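PDB 6G44: putative major capsid protein from Cafeteriavirus-dependent mavirus, which forms, as a double jelly-roll major capsid protein, the shell of the virophage mavirus by self-assembly, here seen without its C-terminal domain. Local coordinates for the interface of chains A and B. Coordinates in Å, arbitrary orientation; residue numbers count along the deposited sequence, not the author numbering. Chains: chain A/B, Putative major capsid protein.

Contact 1: the interface of chains A and B. Residues chain A 22-25, 29; chain B 220, 286-287, 516, 518.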
loop_
_atom_site.group_PDB
_atom_site.type_symbol
_atom_site.label_atom_id
_atom_site.label_comp_id
_atom_site.label_asym_id
_atom_site.label_seq_id
_atom_site.Cartn_x
_atom_site.Cartn_y
_atom_site.Cartn_z
ATOM N N ASN A 22 5.512 17.163 22.125
ATOM C CA ASN A 22 6.069 16.302 23.170
ATOM C C ASN A 22 7.581 16.420 23.055
ATOM O O ASN A 22 8.256 15.529 22.536
ATOM C CB ASN A 22 5.605 14.842 23.036
ATOM C CG ASN A 22 6.250 13.921 24.056
ATOM O OD1 ASN A 22 6.489 14.304 25.207
ATOM N ND2 ASN A 22 6.560 12.692 23.627
ATOM N N TRP A 23 8.113 17.552 23.501
ATOM C CA TRP A 23 9.515 17.885 23.249
ATOM C C TRP A 23 10.423 16.789 23.776
ATOM O O TRP A 23 10.262 16.378 24.933
ATOM C CB TRP A 23 9.934 19.187 23.945
ATOM C CG TRP A 23 9.108 20.344 23.606
ATOM C CD1 TRP A 23 8.075 20.850 24.339
ATOM C CD2 TRP A 23 9.241 21.184 22.459
ATOM N NE1 TRP A 23 7.563 21.948 23.726
ATOM C CE2 TRP A 23 8.248 22.181 22.563
ATOM C CE3 TRP A 23 10.088 21.184 21.354
ATOM C CZ2 TRP A 23 8.081 23.163 21.596
ATOM C CZ3 TRP A 23 9.942 22.161 20.412
ATOM C CH2 TRP A 23 8.940 23.138 20.528
ATOM N N PRO A 24 11.392 16.316 22.967
ATOM C CA PRO A 24 12.326 15.324 23.511
ATOM C C PRO A 24 13.303 15.980 24.465
ATOM O O PRO A 24 13.950 16.972 24.087
ATOM C CB PRO A 24 13.032 14.746 22.270
ATOM C CG PRO A 24 12.176 15.152 21.131
ATOM C CD PRO A 24 11.615 16.483 21.516
ATOM N N THR A 25 13.358 15.469 25.693
ATOM C CA THR A 25 14.236 15.976 26.744
ATOM C C THR A 25 14.844 14.814 27.535
ATOM O O THR A 25 14.506 13.663 27.313
ATOM C CB THR A 25 13.466 16.849 27.748
ATOM O OG1 THR A 25 12.625 16.005 28.559
ATOM C CG2 THR A 25 12.609 17.869 27.052
ATOM N N VAL A 29 13.457 10.826 27.055
ATOM C CA VAL A 29 14.268 10.163 26.045
ATOM C C VAL A 29 15.159 9.131 26.730
ATOM O O VAL A 29 15.835 9.431 27.721
ATOM C CB VAL A 29 15.145 11.162 25.275
ATOM C CG1 VAL A 29 16.194 10.453 24.418
ATOM C CG2 VAL A 29 14.254 12.060 24.417
ATOM N N VAL B 220 9.945 17.850 15.103
ATOM C CA VAL B 220 10.124 18.724 16.263
ATOM C C VAL B 220 10.725 20.052 15.750
ATOM O O VAL B 220 11.715 20.044 15.044
ATOM C CB VAL B 220 11.016 18.070 17.334
ATOM C CG1 VAL B 220 11.272 19.023 18.522
ATOM C CG2 VAL B 220 10.379 16.765 17.836
ATOM N N ILE B 286 16.356 20.775 24.508
ATOM C CA ILE B 286 15.598 19.968 23.534
ATOM C C ILE B 286 16.581 19.095 22.784
ATOM O O ILE B 286 17.672 19.550 22.388
ATOM C CB ILE B 286 14.786 20.819 22.537
ATOM C CG1 ILE B 286 13.841 21.798 23.255
ATOM C CG2 ILE B 286 13.980 19.942 21.585
ATOM C CD1 ILE B 286 13.375 22.928 22.342
ATOM N N ILE B 287 16.183 17.824 22.587
ATOM C CA ILE B 287 17.041 16.805 21.968
ATOM C C ILE B 287 16.499 16.430 20.582
ATOM O O ILE B 287 15.302 16.197 20.447
ATOM C CB ILE B 287 17.125 15.554 22.859
ATOM C CG1 ILE B 287 17.702 15.930 24.239
ATOM C CG2 ILE B 287 17.993 14.486 22.218
ATOM C CD1 ILE B 287 17.656 14.796 25.246
ATOM N N ARG B 516 10.189 8.562 24.526
ATOM C CA ARG B 516 10.789 8.455 23.232
ATOM C C ARG B 516 12.042 7.614 23.442
ATOM O O ARG B 516 12.685 7.707 24.496
ATOM C CB ARG B 516 11.120 9.836 22.698
ATOM C CG ARG B 516 9.897 10.705 22.428
ATOM C CD ARG B 516 10.308 12.163 22.275
ATOM N NE ARG B 516 9.354 13.046 21.594
ATOM C CZ ARG B 516 9.180 13.144 20.278
ATOM N NH1 ARG B 516 9.792 12.337 19.436
ATOM N NH2 ARG B 516 8.338 14.044 19.800
ATOM N N MET B 518 15.466 6.826 21.334
ATOM C CA MET B 518 16.277 7.153 20.173
ATOM C C MET B 518 17.462 6.216 20.085
ATOM O O MET B 518 17.780 5.505 21.017
ATOM C CB MET B 518 16.764 8.597 20.234
ATOM C CG MET B 518 15.632 9.600 20.216
ATOM S SD MET B 518 16.279 11.285 20.271
ATOM C CE MET B 518 14.767 12.213 20.087
#
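The guanidinium of B:Arg516 carries the ring of A:Pro24 on one face, with CG 3.5 Å above the plane and offset toward the rim, while its edge turns to the backbone carbonyl of A:Asn22. This is part of the interface between two double jelly-roll capsid subunits, where the N-terminal segment of chain A lies across chain B. The edge bond runs from NE to A:Asn22 O at 2.9 Å, nearly along the C=O axis and 15° out of the guanidinium plane; NH2 adds a weak second bond to the same oxygen. The arginine chain is extended from CG to NE, which carries the guanidinium past the proline, CD packing on its CB and CG. The side-chain amide of A:Asn22 meets this group tip to tip, the two planes 25° apart.

B:Ile286 CD1 lies over one face of the A:Trp23 six-membered ring at CE3, while B:Val220 CG1, 3.8 Å from CE3, comes from the other side, nearer the rim. A:Pro24 is gripped from several directions: B:Val220 CG2 at CD, the methyl CE of B:Met518 3.8 Å from CB, and its carbonyl O bonded by B:Ile287 N at 2.8 Å. B:Ile287 then sends CD1 to the backbone of A:Thr25, its CG1 anti to the carbonyl carbon (chi1 -59°). A:Val29, opening strand 29-34, forms a parallel beta bridge with B:Arg516 of strand 516-519.

Contact 2: the interface of chains A and B. Residues chain A 34-36; chain B 429, 431, 520.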
loop_
_atom_site.group_PDB
_atom_site.type_symbol
_atom_site.label_atom_id
_atom_site.label_comp_id
_atom_site.label_asym_id
_atom_site.label_seq_id
_atom_site.Cartn_x
_atom_site.Cartn_y
_atom_site.Cartn_z
ATOM N N ARG A 34 21.350 -2.367 21.019
ATOM C CA ARG A 34 20.502 -3.434 20.469
ATOM C C ARG A 34 21.100 -4.787 20.576
ATOM O O ARG A 34 22.325 -4.949 20.498
ATOM C CB ARG A 34 20.368 -3.085 18.970
ATOM C CG ARG A 34 19.449 -3.975 18.155
ATOM C CD ARG A 34 19.402 -3.590 16.683
ATOM N NE ARG A 34 18.856 -2.248 16.530
ATOM C CZ ARG A 34 17.561 -1.940 16.462
ATOM N NH1 ARG A 34 16.614 -2.872 16.502
ATOM N NH2 ARG A 34 17.218 -0.670 16.339
ATOM N N ILE A 35 20.224 -5.755 20.677
ATOM C CA ILE A 35 20.548 -7.161 20.407
ATOM C C ILE A 35 19.568 -7.620 19.335
ATOM O O ILE A 35 18.533 -7.010 19.109
ATOM C CB ILE A 35 20.446 -8.042 21.671
ATOM C CG1 ILE A 35 19.040 -7.949 22.294
ATOM C CG2 ILE A 35 21.539 -7.644 22.661
ATOM C CD1 ILE A 35 18.801 -8.902 23.449
ATOM N N GLY A 36 19.896 -8.702 18.655
ATOM C CA GLY A 36 19.064 -9.167 17.560
ATOM C C GLY A 36 19.424 -10.568 17.173
ATOM O O GLY A 36 20.334 -11.164 17.755
ATOM N N ARG B 429 23.946 -4.645 10.956
ATOM C CA ARG B 429 24.221 -4.104 12.293
ATOM C C ARG B 429 25.282 -4.951 12.979
ATOM O O ARG B 429 25.452 -6.131 12.664
ATOM C CB ARG B 429 22.954 -4.137 13.132
ATOM C CG ARG B 429 21.774 -3.373 12.541
ATOM C CD ARG B 429 20.526 -3.634 13.368
ATOM N NE ARG B 429 19.320 -2.974 12.833
ATOM C CZ ARG B 429 18.945 -1.721 13.104
ATOM N NH1 ARG B 429 17.820 -1.237 12.583
ATOM N NH2 ARG B 429 19.674 -0.928 13.883
ATOM N N SER B 431 24.917 -6.368 15.738
ATOM C CA SER B 431 24.185 -7.502 16.285
ATOM C C SER B 431 23.945 -8.610 15.244
ATOM O O SER B 431 23.814 -9.785 15.617
ATOM C CB SER B 431 22.898 -7.035 16.953
ATOM O OG SER B 431 22.081 -6.262 16.075
ATOM N N GLY B 520 19.323 3.024 18.836
ATOM C CA GLY B 520 19.187 1.625 18.439
ATOM C C GLY B 520 20.320 1.195 17.529
ATOM O O GLY B 520 20.346 0.046 17.100
ATOM O OXT GLY B 520 21.224 1.957 17.159
#
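Between A:Arg34 and the C-terminal carboxylate of B:Gly520 the polar contact is made by the side-chain NE, which gives a hydrogen bond of 2.8 Å to O. The oxygen is met in its carboxylate plane, near that of the guanidinium. A weak bond from NH2, at 3.3 Å, falls on the same oxygen. B:Gly520 is the last residue of the chain, held here by the arginine that closes strand 29-34 of the neighbouring double jelly-roll subunit.

A second arginine lies against the first, face toward face but tilted. The guanidinium planes of A:Arg34 and B:Arg429 are 38° apart, each CZ lying over the rim of the other group, that of B:Arg429 3.4 Å above the plane of A:Arg34. A:Arg34 NE and B:Arg429 NH2 come within 3.1 Å, but the N-H points elsewhere and they do not bond. The carboxylate's negative charge may offset the repulsion expected between them.

For apolar packing, A:Arg34 has CG anti to the backbone N and bends at chi3 (-63°), turning NE toward the carboxylate while CD meets B:Arg429 CD at 3.5 Å. B:Ser431, in the 3-10 helix 430-433, adds van der Waals contacts: its hydroxyl OG is near A:Arg34 CD, and its CB sits 3.8 Å from A:Gly36 N.

Contact 3: the interface of chains A and B. Residues chain A 506-507, 517; chain B 14, 16-17.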
loop_
_atom_site.group_PDB
_atom_site.type_symbol
_atom_site.label_atom_id
_atom_site.label_comp_id
_atom_site.label_asym_id
_atom_site.label_seq_id
_atom_site.Cartn_x
_atom_site.Cartn_y
_atom_site.Cartn_z
ATOM N N LYS A 506 -12.291 -8.898 25.983
ATOM C CA LYS A 506 -11.118 -8.204 25.451
ATOM C C LYS A 506 -11.623 -7.423 24.242
ATOM O O LYS A 506 -11.851 -8.000 23.167
ATOM C CB LYS A 506 -10.019 -9.192 25.045
ATOM C CG LYS A 506 -8.801 -8.516 24.396
ATOM C CD LYS A 506 -7.739 -9.509 23.969
ATOM C CE LYS A 506 -6.583 -8.822 23.247
ATOM N NZ LYS A 506 -6.877 -8.522 21.825
ATOM N N LEU A 507 -11.742 -6.105 24.423
ATOM C CA LEU A 507 -12.313 -5.227 23.391
ATOM C C LEU A 507 -11.280 -4.545 22.486
ATOM O O LEU A 507 -11.640 -4.044 21.406
ATOM C CB LEU A 507 -13.193 -4.176 24.048
ATOM C CG LEU A 507 -14.438 -4.714 24.728
ATOM C CD1 LEU A 507 -14.936 -3.774 25.804
ATOM C CD2 LEU A 507 -15.523 -4.949 23.698
ATOM N N VAL A 517 -2.121 -12.484 23.455
ATOM C CA VAL A 517 -3.398 -13.201 23.444
ATOM C C VAL A 517 -3.371 -14.045 22.195
ATOM O O VAL A 517 -3.189 -13.525 21.090
ATOM C CB VAL A 517 -4.617 -12.255 23.498
ATOM C CG1 VAL A 517 -5.928 -13.033 23.471
ATOM C CG2 VAL A 517 -4.552 -11.407 24.758
ATOM N N VAL B 14 -9.955 -15.187 27.790
ATOM C CA VAL B 14 -10.675 -13.944 27.563
ATOM C C VAL B 14 -11.647 -14.161 26.408
ATOM O O VAL B 14 -11.540 -15.143 25.687
ATOM C CB VAL B 14 -9.730 -12.782 27.241
ATOM C CG1 VAL B 14 -8.792 -12.549 28.416
ATOM C CG2 VAL B 14 -8.950 -13.013 25.956
ATOM N N GLN B 16 -12.593 -12.352 23.025
ATOM C CA GLN B 16 -12.271 -11.312 22.045
ATOM C C GLN B 16 -13.614 -10.793 21.519
ATOM O O GLN B 16 -14.466 -11.583 21.166
ATOM C CB GLN B 16 -11.427 -11.860 20.903
ATOM C CG GLN B 16 -11.038 -10.871 19.812
ATOM C CD GLN B 16 -10.123 -9.781 20.318
ATOM O OE1 GLN B 16 -9.100 -10.055 20.947
ATOM N NE2 GLN B 16 -10.499 -8.517 20.055
ATOM N N ALA B 17 -13.782 -9.474 21.507
ATOM C CA ALA B 17 -15.066 -8.864 21.104
ATOM C C ALA B 17 -14.738 -7.655 20.247
ATOM O O ALA B 17 -13.698 -7.021 20.442
ATOM C CB ALA B 17 -15.870 -8.438 22.328
HETATM O O HOH W 1 -11.396 -6.021 19.411
#
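A short parallel beta bridge between A:Lys506 of strand 505-506 and B:Gln16 of strand 13-16 joins the two capsid subunits, the N-terminal strand of chain B adding to the C-terminal part of chain A. Its backbone bond runs from B:Ala17 N to A:Lys506 O at 2.9 Å.

The side chains of the bridged pair also bond. A:Lys506 leaves with CG anti to the backbone N (chi1 176°), stays extended to CE and bends at its last torsion (-80°), which brings the ammonium NZ 2.8 Å from the amide oxygen OE1 of B:Gln16. The nitrogen arrives in the amide carbonyl plane, on a lone pair. B:Gln16 is itself bent at chi2 (65°); its amide thereby crosses the lysine chain obliquely, with OE1 also 3.4 Å from A:Lys506 CD and the methylenes running past that oxygen.

Apolar contacts flank the bridge. B:Val14 points its CG2 methyl tip to tip at A:Val517 CG1, 3.9 Å away, and the same methyl approaches A:Lys506 CB. Beyond the other end of the pairing, B:Ala17 CB touches A:Leu507 CD2 at 3.8 Å. A water extends the backbone link there, lying 2.8 Å from A:Leu507 O and 2.7 Å from B:Ala17 O.

Contact 4: the interface of chains A and B. Residues chain A 495, 499-500, 503-504; chain B 13-15.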
loop_
_atom_site.group_PDB
_atom_site.type_symbol
_atom_site.label_atom_id
_atom_site.label_comp_id
_atom_site.label_asym_id
_atom_site.label_seq_id
_atom_site.Cartn_x
_atom_site.Cartn_y
_atom_site.Cartn_z
ATOM N N TYR A 495 -11.910 -25.405 26.521
ATOM C CA TYR A 495 -12.486 -24.954 27.801
ATOM C C TYR A 495 -13.977 -25.281 27.824
ATOM O O TYR A 495 -14.613 -25.444 26.790
ATOM C CB TYR A 495 -12.258 -23.442 28.009
ATOM C CG TYR A 495 -10.816 -23.072 27.753
ATOM C CD1 TYR A 495 -9.856 -23.167 28.757
ATOM C CD2 TYR A 495 -10.405 -22.704 26.472
ATOM C CE1 TYR A 495 -8.514 -22.902 28.474
ATOM C CE2 TYR A 495 -9.090 -22.443 26.195
ATOM C CZ TYR A 495 -8.156 -22.546 27.182
ATOM O OH TYR A 495 -6.840 -22.265 26.824
ATOM N N GLN A 499 -16.791 -21.809 31.448
ATOM C CA GLN A 499 -15.546 -21.067 31.594
ATOM C C GLN A 499 -15.504 -19.866 30.624
ATOM O O GLN A 499 -15.152 -18.733 31.010
ATOM C CB GLN A 499 -14.330 -21.992 31.370
ATOM C CG GLN A 499 -14.044 -22.988 32.496
ATOM C CD GLN A 499 -12.840 -23.900 32.223
ATOM O OE1 GLN A 499 -12.820 -24.741 31.300
ATOM N NE2 GLN A 499 -11.818 -23.743 33.064
ATOM N N LEU A 500 -15.819 -20.143 29.372
ATOM C CA LEU A 500 -15.776 -19.106 28.331
ATOM C C LEU A 500 -16.842 -18.019 28.548
ATOM O O LEU A 500 -16.533 -16.841 28.445
ATOM C CB LEU A 500 -15.885 -19.732 26.949
ATOM C CG LEU A 500 -14.735 -20.709 26.602
ATOM C CD1 LEU A 500 -15.009 -21.359 25.254
ATOM C CD2 LEU A 500 -13.369 -20.044 26.683
ATOM N N SER A 503 -15.694 -15.471 31.062
ATOM C CA SER A 503 -14.386 -14.881 30.836
ATOM C C SER A 503 -14.515 -13.382 30.521
ATOM O O SER A 503 -15.474 -12.952 29.864
ATOM C CB SER A 503 -13.654 -15.588 29.691
ATOM O OG SER A 503 -13.374 -16.949 29.989
ATOM N N PRO A 504 -13.549 -12.591 30.979
ATOM C CA PRO A 504 -13.614 -11.146 30.718
ATOM C C PRO A 504 -13.520 -10.792 29.242
ATOM O O PRO A 504 -12.831 -11.497 28.480
ATOM C CB PRO A 504 -12.411 -10.592 31.478
ATOM C CG PRO A 504 -11.514 -11.745 31.712
ATOM C CD PRO A 504 -12.359 -12.972 31.753
ATOM N N THR B 13 -8.410 -17.414 30.192
ATOM C CA THR B 13 -9.168 -17.134 28.974
ATOM C C THR B 13 -9.809 -15.742 28.990
ATOM O O THR B 13 -10.128 -15.201 30.050
ATOM C CB THR B 13 -10.253 -18.193 28.736
ATOM O OG1 THR B 13 -11.048 -18.369 29.924
ATOM C CG2 THR B 13 -9.607 -19.527 28.351
ATOM N N VAL B 14 -9.955 -15.187 27.790
ATOM C CA VAL B 14 -10.675 -13.944 27.563
ATOM C C VAL B 14 -11.647 -14.161 26.408
ATOM O O VAL B 14 -11.540 -15.143 25.687
ATOM C CB VAL B 14 -9.730 -12.782 27.241
ATOM C CG1 VAL B 14 -8.792 -12.549 28.416
ATOM C CG2 VAL B 14 -8.950 -13.013 25.956
ATOM N N LEU B 15 -12.603 -13.244 26.239
ATOM C CA LEU B 15 -13.499 -13.243 25.083
ATOM C C LEU B 15 -13.175 -12.073 24.174
ATOM O O LEU B 15 -13.464 -10.920 24.536
ATOM C CB LEU B 15 -14.964 -13.130 25.519
ATOM C CG LEU B 15 -15.569 -14.274 26.305
ATOM C CD1 LEU B 15 -17.067 -14.047 26.396
ATOM C CD2 LEU B 15 -15.273 -15.611 25.654
#
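B:Thr13 reaches chain A with both branches of its side chain, the methyl going to an aromatic ring and the hydroxyl to A:Ser503. CG2 sits over the centre of one face of the A:Tyr495 ring, 3.4 Å from the centroid, a CH-pi contact in which the methyl is almost equally distant from all six ring carbons. The flank of the same threonine is met at about a right angle by A:Leu500, whose CD2 lies 4.1 Å from CG2. OG1 stands between the backbone N and the carbonyl carbon (chi1 51°), a rotation that parts it from the ring-bound methyl and turns it to A:Ser503.

A:Ser503 OG and B:Thr13 OG1 share a hydrogen bond of 2.7 Å. The serine hydroxyl also donates to A:Gln499 O, 2.7 Å away in helix 497-501, arriving tilted 34° from that carbonyl plane. Because its proton is placed there, B:Thr13 OG1 is the likely donor in the bond between the hydroxyls.

A:Pro504 contributes its backbone carbonyl, with O accepting from B:Leu15 N at 2.9 Å. The leucine side chain then packs on the backbone of A:Leu500, CD2 lying near its O. The site thus sets the N-terminal strand 13-16 of one double jelly-roll subunit beside the end of helix 497-501 and the loop that leads into strand 505-506 of the other.

Measured between C-alpha centres, contacts 3 and 4 are about 9 Å apart, contacts 1 and 2 about 22 Å, and contacts 1 and 4 about 41 Å. Contacts 3 and 4 share B:Val14 and together lay strand 13-16 of chain B along the C-terminal part of chain A. Contacts 1 and 2 reverse the roles: strand 29-34 of chain A begins in one and ends in the other, against the C-terminal end of chain B, among other segments. Strand 516-519 serves in contact 1 from chain B and in contact 3 from chain A. Such reciprocal exchange would tie subunits together in the deposited three-copy assembly, consistent with a capsid trimer.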